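Side-chain contacts in transcriptional regulator (Pseudomonas aeruginosa, PDB 3E7Q), which probably acts as a TetR-family transcriptional repressor that binds regulatory DNA through a helix-turn-helix motif: residues A17-A22 against D59-E64; A22-L27 against L114-A119. One frame throughout, in Å; residues are numbered along the deposited sequence.

Both contacts use helix 12-34, the long helix that precedes the predicted helix-turn-helix motif, and they share A22. Contact 1 packs the earlier part of this helix on the start of helix 58-82. Contact 2 packs the next turns on helix 110-120. The centres of the contacts lie about 9 Å apart. Residues 59-64 bridge them: V62 CG2 is 4.0 Å from L27 CD2, and V62 O is 3.8 Å from F116 CE1. T23 CG2 adds a contact, 3.7 Å from L61 O. Contact 1 lies within the N-terminal TetR family region, and contact 2 joins that region to the C-terminal one. No ligand takes part in either.

Contact 1 of 2, residues A17-A22 against D59-E64; sequences ALLIEA and DALVAE
The backbone oxygen of L19 takes a hydrogen bond from the hydroxyl of T23, one turn further along helix 12-34. L19 itself meets L61 across the contact. The bond satisfies the hydroxyl within helix 12-34, while the T23 side chain still packs on L61. No hydrogen bond joins segments 17-22 and 59-64.

The two leucines meet at the branch of one and a methyl of the other. L61 CD2 comes up to L19 CG at 4.5 Å, which is a loose approach. Both side-chain torsions of L19 lie away from staggered values (chi1 -100°, chi2 -34°), so the fine placement of its methyls should be read with caution. The bond from CA to CB of L19 already points at helix 58-82. That of L61 does not, and its branched end covers the remaining distance.

I20, next to L19, meets E64, about one turn on from L61. Here an apolar carbon approaches a backbone oxygen: I20 CG1 lies 4.1 Å from E64 O. I20 CG2 is anti to the backbone N, which leaves CG1 beside that N and directed to the second helix. The CA atoms of I20 and E64 are 6.9 Å apart, the nearest such pair of the two segments. The E64 side chain also touches K16, on the turn before I20.

L19 and L61 both rest on I40 of helix 37-44, the first helix of the predicted helix-turn-helix. F7 also packs on L19, and Y55 on L61 and E64. The contact is partly buried, consistent with the core of a TetR-type DNA-binding domain. With no hydrogen bond or salt bridge between the segments, its chemistry implies loose, non-directional packing, shared with I40, F7 and Y55.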
ATOM      1  N   ALA B  17     -14.940 -16.311  15.635  1.00 51.04           N
ATOM      2  CA  ALA B  17     -13.674 -15.725  16.039  1.00 49.75           C
ATOM      3  C   ALA B  17     -12.477 -16.622  15.705  1.00 48.60           C
ATOM      4  O   ALA B  17     -11.447 -16.165  15.224  1.00 47.29           O
ATOM      5  CB  ALA B  17     -13.700 -15.451  17.549  1.00 50.00           C
ATOM      6  N   LEU B  18     -12.632 -17.909  16.010  1.00 47.61           N
ATOM      7  CA  LEU B  18     -11.589 -18.909  15.863  1.00 46.59           C
ATOM      8  C   LEU B  18     -11.285 -19.079  14.388  1.00 44.84           C
ATOM      9  O   LEU B  18     -10.134 -19.004  13.986  1.00 44.09           O
ATOM     10  CB  LEU B  18     -12.066 -20.221  16.492  1.00 46.47           C
ATOM     11  CG  LEU B  18     -11.148 -21.438  16.470  1.00 48.70           C
ATOM     12  CD1 LEU B  18      -9.790 -21.135  17.105  1.00 50.82           C
ATOM     13  CD2 LEU B  18     -11.858 -22.609  17.200  1.00 48.07           C
ATOM     14  N   LEU B  19     -12.338 -19.225  13.587  1.00 43.90           N
ATOM     15  CA  LEU B  19     -12.212 -19.305  12.139  1.00 44.23           C
ATOM     16  C   LEU B  19     -11.574 -18.049  11.488  1.00 43.76           C
ATOM     17  O   LEU B  19     -10.795 -18.200  10.532  1.00 43.17           O
ATOM     18  CB  LEU B  19     -13.566 -19.633  11.469  1.00 44.81           C
ATOM     19  CG  LEU B  19     -13.838 -21.100  11.021  1.00 46.54           C
ATOM     20  CD1 LEU B  19     -12.616 -21.935  10.505  1.00 45.01           C
ATOM     21  CD2 LEU B  19     -14.501 -21.880  12.133  1.00 49.36           C
ATOM     22  N   ILE B  20     -11.915 -16.843  11.988  1.00 43.13           N
ATOM     23  CA  ILE B  20     -11.389 -15.579  11.470  1.00 43.47           C
ATOM     24  C   ILE B  20      -9.877 -15.598  11.666  1.00 43.81           C
ATOM     25  O   ILE B  20      -9.133 -15.352  10.713  1.00 44.13           O
ATOM     26  CB  ILE B  20     -12.079 -14.287  12.151  1.00 43.79           C
ATOM     27  CG1 ILE B  20     -13.396 -13.933  11.434  1.00 43.25           C
ATOM     28  CG2 ILE B  20     -11.138 -13.068  12.147  1.00 42.89           C
ATOM     29  CD1 ILE B  20     -14.438 -13.269  12.298  1.00 41.90           C
ATOM     30  N   GLU B  21      -9.438 -15.941  12.886  1.00 44.19           N
ATOM     31  CA  GLU B  21      -7.996 -16.079  13.208  1.00 44.36           C
ATOM     32  C   GLU B  21      -7.275 -17.217  12.390  1.00 42.91           C
ATOM     33  O   GLU B  21      -6.119 -17.054  11.999  1.00 42.28           O
ATOM     34  CB  GLU B  21      -7.796 -16.266  14.744  1.00 44.66           C
ATOM     35  CG  GLU B  21      -6.308 -16.329  15.234  1.00 46.64           C
ATOM     36  CD  GLU B  21      -6.115 -16.608  16.770  1.00 49.85           C
ATOM     37  OE1 GLU B  21      -6.254 -17.782  17.216  1.00 54.33           O
ATOM     38  OE2 GLU B  21      -5.769 -15.643  17.526  1.00 57.53           O
ATOM     39  N   ALA B  22      -7.946 -18.348  12.137  1.00 41.69           N
ATOM     40  CA  ALA B  22      -7.370 -19.391  11.246  1.00 41.78           C
ATOM     41  C   ALA B  22      -7.212 -18.905   9.774  1.00 41.61           C
ATOM     42  O   ALA B  22      -6.192 -19.201   9.093  1.00 42.24           O
ATOM     43  CB  ALA B  22      -8.191 -20.682  11.307  1.00 40.98           C
ATOM     44  N   ASP B  59     -13.909 -17.593  -0.396  1.00 47.18           N
ATOM     45  CA  ASP B  59     -14.213 -16.168  -0.563  1.00 46.37           C
ATOM     46  C   ASP B  59     -14.958 -15.598   0.655  1.00 44.28           C
ATOM     47  O   ASP B  59     -14.608 -14.560   1.149  1.00 43.02           O
ATOM     48  CB  ASP B  59     -14.984 -15.903  -1.864  1.00 44.99           C
ATOM     49  CG  ASP B  59     -14.193 -16.244  -3.092  1.00 48.48           C
ATOM     50  OD1 ASP B  59     -12.940 -16.511  -2.996  1.00 49.76           O
ATOM     51  OD2 ASP B  59     -14.837 -16.254  -4.192  1.00 53.13           O
ATOM     52  N   ALA B  60     -15.979 -16.315   1.112  1.00 43.16           N
ATOM     53  CA  ALA B  60     -16.798 -15.913   2.228  1.00 42.45           C
ATOM     54  C   ALA B  60     -16.047 -15.880   3.573  1.00 42.32           C
ATOM     55  O   ALA B  60     -16.320 -15.042   4.413  1.00 41.50           O
ATOM     56  CB  ALA B  60     -17.944 -16.835   2.331  1.00 43.70           C
ATOM     57  N   LEU B  61     -15.109 -16.798   3.778  1.00 41.75           N
ATOM     58  CA  LEU B  61     -14.279 -16.793   4.984  1.00 40.67           C
ATOM     59  C   LEU B  61     -13.330 -15.614   4.967  1.00 39.17           C
ATOM     60  O   LEU B  61     -13.097 -14.995   5.983  1.00 37.76           O
ATOM     61  CB  LEU B  61     -13.494 -18.120   5.141  1.00 40.72           C
ATOM     62  CG  LEU B  61     -14.341 -19.296   5.602  1.00 41.36           C
ATOM     63  CD1 LEU B  61     -13.659 -20.672   5.302  1.00 43.96           C
ATOM     64  CD2 LEU B  61     -14.694 -19.151   7.095  1.00 41.02           C
ATOM     65  N   VAL B  62     -12.796 -15.291   3.808  1.00 39.45           N
ATOM     66  CA  VAL B  62     -11.824 -14.179   3.693  1.00 40.01           C
ATOM     67  C   VAL B  62     -12.544 -12.819   3.866  1.00 41.01           C
ATOM     68  O   VAL B  62     -12.074 -11.985   4.658  1.00 40.09           O
ATOM     69  CB  VAL B  62     -11.013 -14.262   2.385  1.00 39.64           C
ATOM     70  CG1 VAL B  62     -10.245 -13.000   2.133  1.00 40.26           C
ATOM     71  CG2 VAL B  62     -10.051 -15.500   2.382  1.00 37.70           C
ATOM     72  N   ALA B  63     -13.695 -12.641   3.197  1.00 40.64           N
ATOM     73  CA  ALA B  63     -14.567 -11.486   3.431  1.00 41.59           C
ATOM     74  C   ALA B  63     -14.943 -11.334   4.905  1.00 42.26           C
ATOM     75  O   ALA B  63     -14.890 -10.226   5.449  1.00 42.80           O
ATOM     76  CB  ALA B  63     -15.838 -11.560   2.568  1.00 40.95           C
ATOM     77  N   GLU B  64     -15.282 -12.420   5.581  1.00 43.35           N
ATOM     78  CA  GLU B  64     -15.542 -12.314   7.029  1.00 44.00           C
ATOM     79  C   GLU B  64     -14.328 -11.845   7.846  1.00 42.68           C
ATOM     80  O   GLU B  64     -14.460 -10.999   8.752  1.00 42.94           O
ATOM     81  CB  GLU B  64     -16.018 -13.623   7.633  1.00 45.38           C
ATOM     82  CG  GLU B  64     -17.535 -13.834   7.766  1.00 50.51           C
ATOM     83  CD  GLU B  64     -18.284 -12.733   8.549  1.00 56.19           C
ATOM     84  OE1 GLU B  64     -18.479 -12.853   9.802  1.00 60.93           O
ATOM     85  OE2 GLU B  64     -18.737 -11.779   7.875  1.00 58.30           O
TER

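Contact 2 of 2, residues A22-L27 against L114-A119; sequences ATLACL and LAFWGA
L27 meets helix 110-120 through CB and both of its methyls. Its CB lies 4.0 Å from A115 CB, so the two helices begin to touch close to the backbone. The CA atoms of these residues are 6.4 Å apart, the nearest pair of the two segments. From CB the chain runs on with chi1 at -70°, CG anti to the carbonyl carbon, and the two methyls then part. CD2 stays with the alanine, 4.1 Å from A115 CB. CD1 goes to the phenyl ring and stops 3.6 Å from F116 CE1. One leucine thus spans two consecutive residues of the other helix. The L27 and F116 side chains lie at about a right angle to each other.

L24, nearly one turn earlier, brings a second methyl to the same ring. Its CD2 is 3.6 Å from F116 CZ. CE1 and CZ are bonded neighbours, so two leucine methyls gather at one end of the phenyl group. Both come in obliquely to the ring. The ends of F116 and L24 come nearer to the other helix than the direction of their CB atoms would suggest. The small A115 lets L27 come close. All the contacts are apolar.

The axes of segments 22-27 and 114-119 approach to 11.0 Å, with their N-to-C directions at 85°, so these segments are nearly perpendicular. Helix 58-82 adds to the cluster: Y66 stacks on the F116 ring, and V69 packs against L24. Further along helix 110-120, W117 touches Y66 and also L175 of the second subunit. L114 packs on G118 of that subunit. Helix 110-120 therefore sits between helix 12-34 of its own chain and the dimer partner.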
ATOM      1  N   ALA B  22      -7.946 -18.348  12.137  1.00 41.69           N
ATOM      2  CA  ALA B  22      -7.370 -19.391  11.246  1.00 41.78           C
ATOM      3  C   ALA B  22      -7.212 -18.905   9.774  1.00 41.61           C
ATOM      4  O   ALA B  22      -6.192 -19.201   9.093  1.00 42.24           O
ATOM      5  CB  ALA B  22      -8.191 -20.682  11.307  1.00 40.98           C
ATOM      6  N   THR B  23      -8.220 -18.162   9.300  1.00 40.61           N
ATOM      7  CA  THR B  23      -8.211 -17.543   7.976  1.00 40.05           C
ATOM      8  C   THR B  23      -7.043 -16.564   7.866  1.00 40.81           C
ATOM      9  O   THR B  23      -6.290 -16.606   6.862  1.00 39.19           O
ATOM     10  CB  THR B  23      -9.575 -16.849   7.693  1.00 39.25           C
ATOM     11  OG1 THR B  23     -10.613 -17.810   7.870  1.00 38.15           O
ATOM     12  CG2 THR B  23      -9.677 -16.266   6.299  1.00 38.54           C
ATOM     13  N   LEU B  24      -6.866 -15.691   8.890  1.00 40.77           N
ATOM     14  CA  LEU B  24      -5.747 -14.744   8.837  1.00 41.12           C
ATOM     15  C   LEU B  24      -4.353 -15.426   8.811  1.00 41.27           C
ATOM     16  O   LEU B  24      -3.425 -14.915   8.168  1.00 41.62           O
ATOM     17  CB  LEU B  24      -5.822 -13.726   9.970  1.00 41.94           C
ATOM     18  CG  LEU B  24      -7.067 -12.812   9.985  1.00 40.65           C
ATOM     19  CD1 LEU B  24      -7.181 -12.213  11.370  1.00 38.68           C
ATOM     20  CD2 LEU B  24      -7.002 -11.773   8.834  1.00 37.32           C
ATOM     21  N   ALA B  25      -4.230 -16.559   9.496  1.00 41.21           N
ATOM     22  CA  ALA B  25      -2.970 -17.325   9.621  1.00 42.06           C
ATOM     23  C   ALA B  25      -2.694 -18.043   8.353  1.00 42.68           C
ATOM     24  O   ALA B  25      -1.566 -18.062   7.868  1.00 42.90           O
ATOM     25  CB  ALA B  25      -3.015 -18.370  10.840  1.00 40.60           C
ATOM     26  N   CYS B  26      -3.738 -18.634   7.798  1.00 44.72           N
ATOM     27  CA  CYS B  26      -3.629 -19.201   6.463  1.00 45.55           C
ATOM     28  C   CYS B  26      -3.254 -18.198   5.358  1.00 46.45           C
ATOM     29  O   CYS B  26      -2.454 -18.548   4.465  1.00 46.58           O
ATOM     30  CB  CYS B  26      -4.908 -19.909   6.102  1.00 46.31           C
ATOM     31  SG  CYS B  26      -4.838 -20.570   4.477  1.00 48.67           S
ATOM     32  N   LEU B  27      -3.825 -16.982   5.398  1.00 45.97           N
ATOM     33  CA  LEU B  27      -3.490 -15.961   4.433  1.00 46.57           C
ATOM     34  C   LEU B  27      -2.025 -15.519   4.536  1.00 48.65           C
ATOM     35  O   LEU B  27      -1.368 -15.269   3.513  1.00 48.13           O
ATOM     36  CB  LEU B  27      -4.377 -14.727   4.613  1.00 45.85           C
ATOM     37  CG  LEU B  27      -5.854 -14.818   4.254  1.00 44.89           C
ATOM     38  CD1 LEU B  27      -6.530 -13.574   4.768  1.00 41.08           C
ATOM     39  CD2 LEU B  27      -6.123 -15.052   2.743  1.00 42.01           C
ATOM     40  N   LEU B 114      -2.257  -7.255   2.726  1.00 43.38           N
ATOM     41  CA  LEU B 114      -1.725  -7.482   1.415  1.00 42.35           C
ATOM     42  C   LEU B 114      -2.524  -8.573   0.646  1.00 41.55           C
ATOM     43  O   LEU B 114      -2.821  -8.448  -0.528  1.00 38.96           O
ATOM     44  CB  LEU B 114      -0.248  -7.794   1.510  1.00 42.90           C
ATOM     45  CG  LEU B 114       0.735  -6.677   1.885  1.00 43.40           C
ATOM     46  CD1 LEU B 114       2.096  -7.341   1.972  1.00 46.44           C
ATOM     47  CD2 LEU B 114       0.778  -5.596   0.879  1.00 44.63           C
ATOM     48  N   ALA B 115      -2.933  -9.595   1.375  1.00 41.23           N
ATOM     49  CA  ALA B 115      -3.727 -10.680   0.846  1.00 40.28           C
ATOM     50  C   ALA B 115      -5.160 -10.200   0.512  1.00 40.27           C
ATOM     51  O   ALA B 115      -5.698 -10.585  -0.534  1.00 40.91           O
ATOM     52  CB  ALA B 115      -3.735 -11.888   1.841  1.00 37.78           C
ATOM     53  N   PHE B 116      -5.765  -9.374   1.376  1.00 39.81           N
ATOM     54  CA  PHE B 116      -7.108  -8.788   1.091  1.00 40.12           C
ATOM     55  C   PHE B 116      -7.133  -7.907  -0.166  1.00 41.02           C
ATOM     56  O   PHE B 116      -8.027  -7.970  -1.015  1.00 42.71           O
ATOM     57  CB  PHE B 116      -7.579  -7.917   2.261  1.00 39.34           C
ATOM     58  CG  PHE B 116      -7.767  -8.649   3.596  1.00 37.50           C
ATOM     59  CD1 PHE B 116      -8.310  -9.911   3.669  1.00 35.08           C
ATOM     60  CD2 PHE B 116      -7.467  -7.989   4.776  1.00 38.89           C
ATOM     61  CE1 PHE B 116      -8.515 -10.538   4.880  1.00 36.86           C
ATOM     62  CE2 PHE B 116      -7.654  -8.598   5.989  1.00 41.52           C
ATOM     63  CZ  PHE B 116      -8.189  -9.912   6.032  1.00 36.50           C
ATOM     64  N   TRP B 117      -6.149  -7.041  -0.258  1.00 41.47           N
ATOM     65  CA  TRP B 117      -6.010  -6.159  -1.372  1.00 41.43           C
ATOM     66  C   TRP B 117      -5.786  -6.872  -2.691  1.00 41.70           C
ATOM     67  O   TRP B 117      -6.148  -6.360  -3.728  1.00 40.02           O
ATOM     68  CB  TRP B 117      -4.852  -5.251  -1.084  1.00 42.28           C
ATOM     69  CG  TRP B 117      -5.116  -4.276  -0.044  1.00 43.41           C
ATOM     70  CD1 TRP B 117      -6.334  -3.833   0.370  1.00 42.87           C
ATOM     71  CD2 TRP B 117      -4.149  -3.553   0.714  1.00 42.56           C
ATOM     72  NE1 TRP B 117      -6.176  -2.881   1.312  1.00 43.71           N
ATOM     73  CE2 TRP B 117      -4.854  -2.652   1.519  1.00 43.45           C
ATOM     74  CE3 TRP B 117      -2.754  -3.544   0.751  1.00 41.96           C
ATOM     75  CZ2 TRP B 117      -4.216  -1.789   2.417  1.00 44.77           C
ATOM     76  CZ3 TRP B 117      -2.122  -2.714   1.614  1.00 43.28           C
ATOM     77  CH2 TRP B 117      -2.848  -1.821   2.435  1.00 44.96           C
ATOM     78  N   GLY B 118      -5.155  -8.048  -2.670  1.00 43.02           N
ATOM     79  CA  GLY B 118      -4.993  -8.826  -3.893  1.00 43.01           C
ATOM     80  C   GLY B 118      -6.292  -9.491  -4.307  1.00 43.44           C
ATOM     81  O   GLY B 118      -6.539  -9.673  -5.486  1.00 46.35           O
ATOM     82  N   ALA B 119      -7.108  -9.873  -3.335  1.00 42.89           N
ATOM     83  CA  ALA B 119      -8.412 -10.442  -3.589  1.00 42.61           C
ATOM     84  C   ALA B 119      -9.444  -9.382  -4.061  1.00 43.63           C
ATOM     85  O   ALA B 119     -10.487  -9.763  -4.556  1.00 43.52           O
ATOM     86  CB  ALA B 119      -8.896 -11.141  -2.363  1.00 40.99           C
TER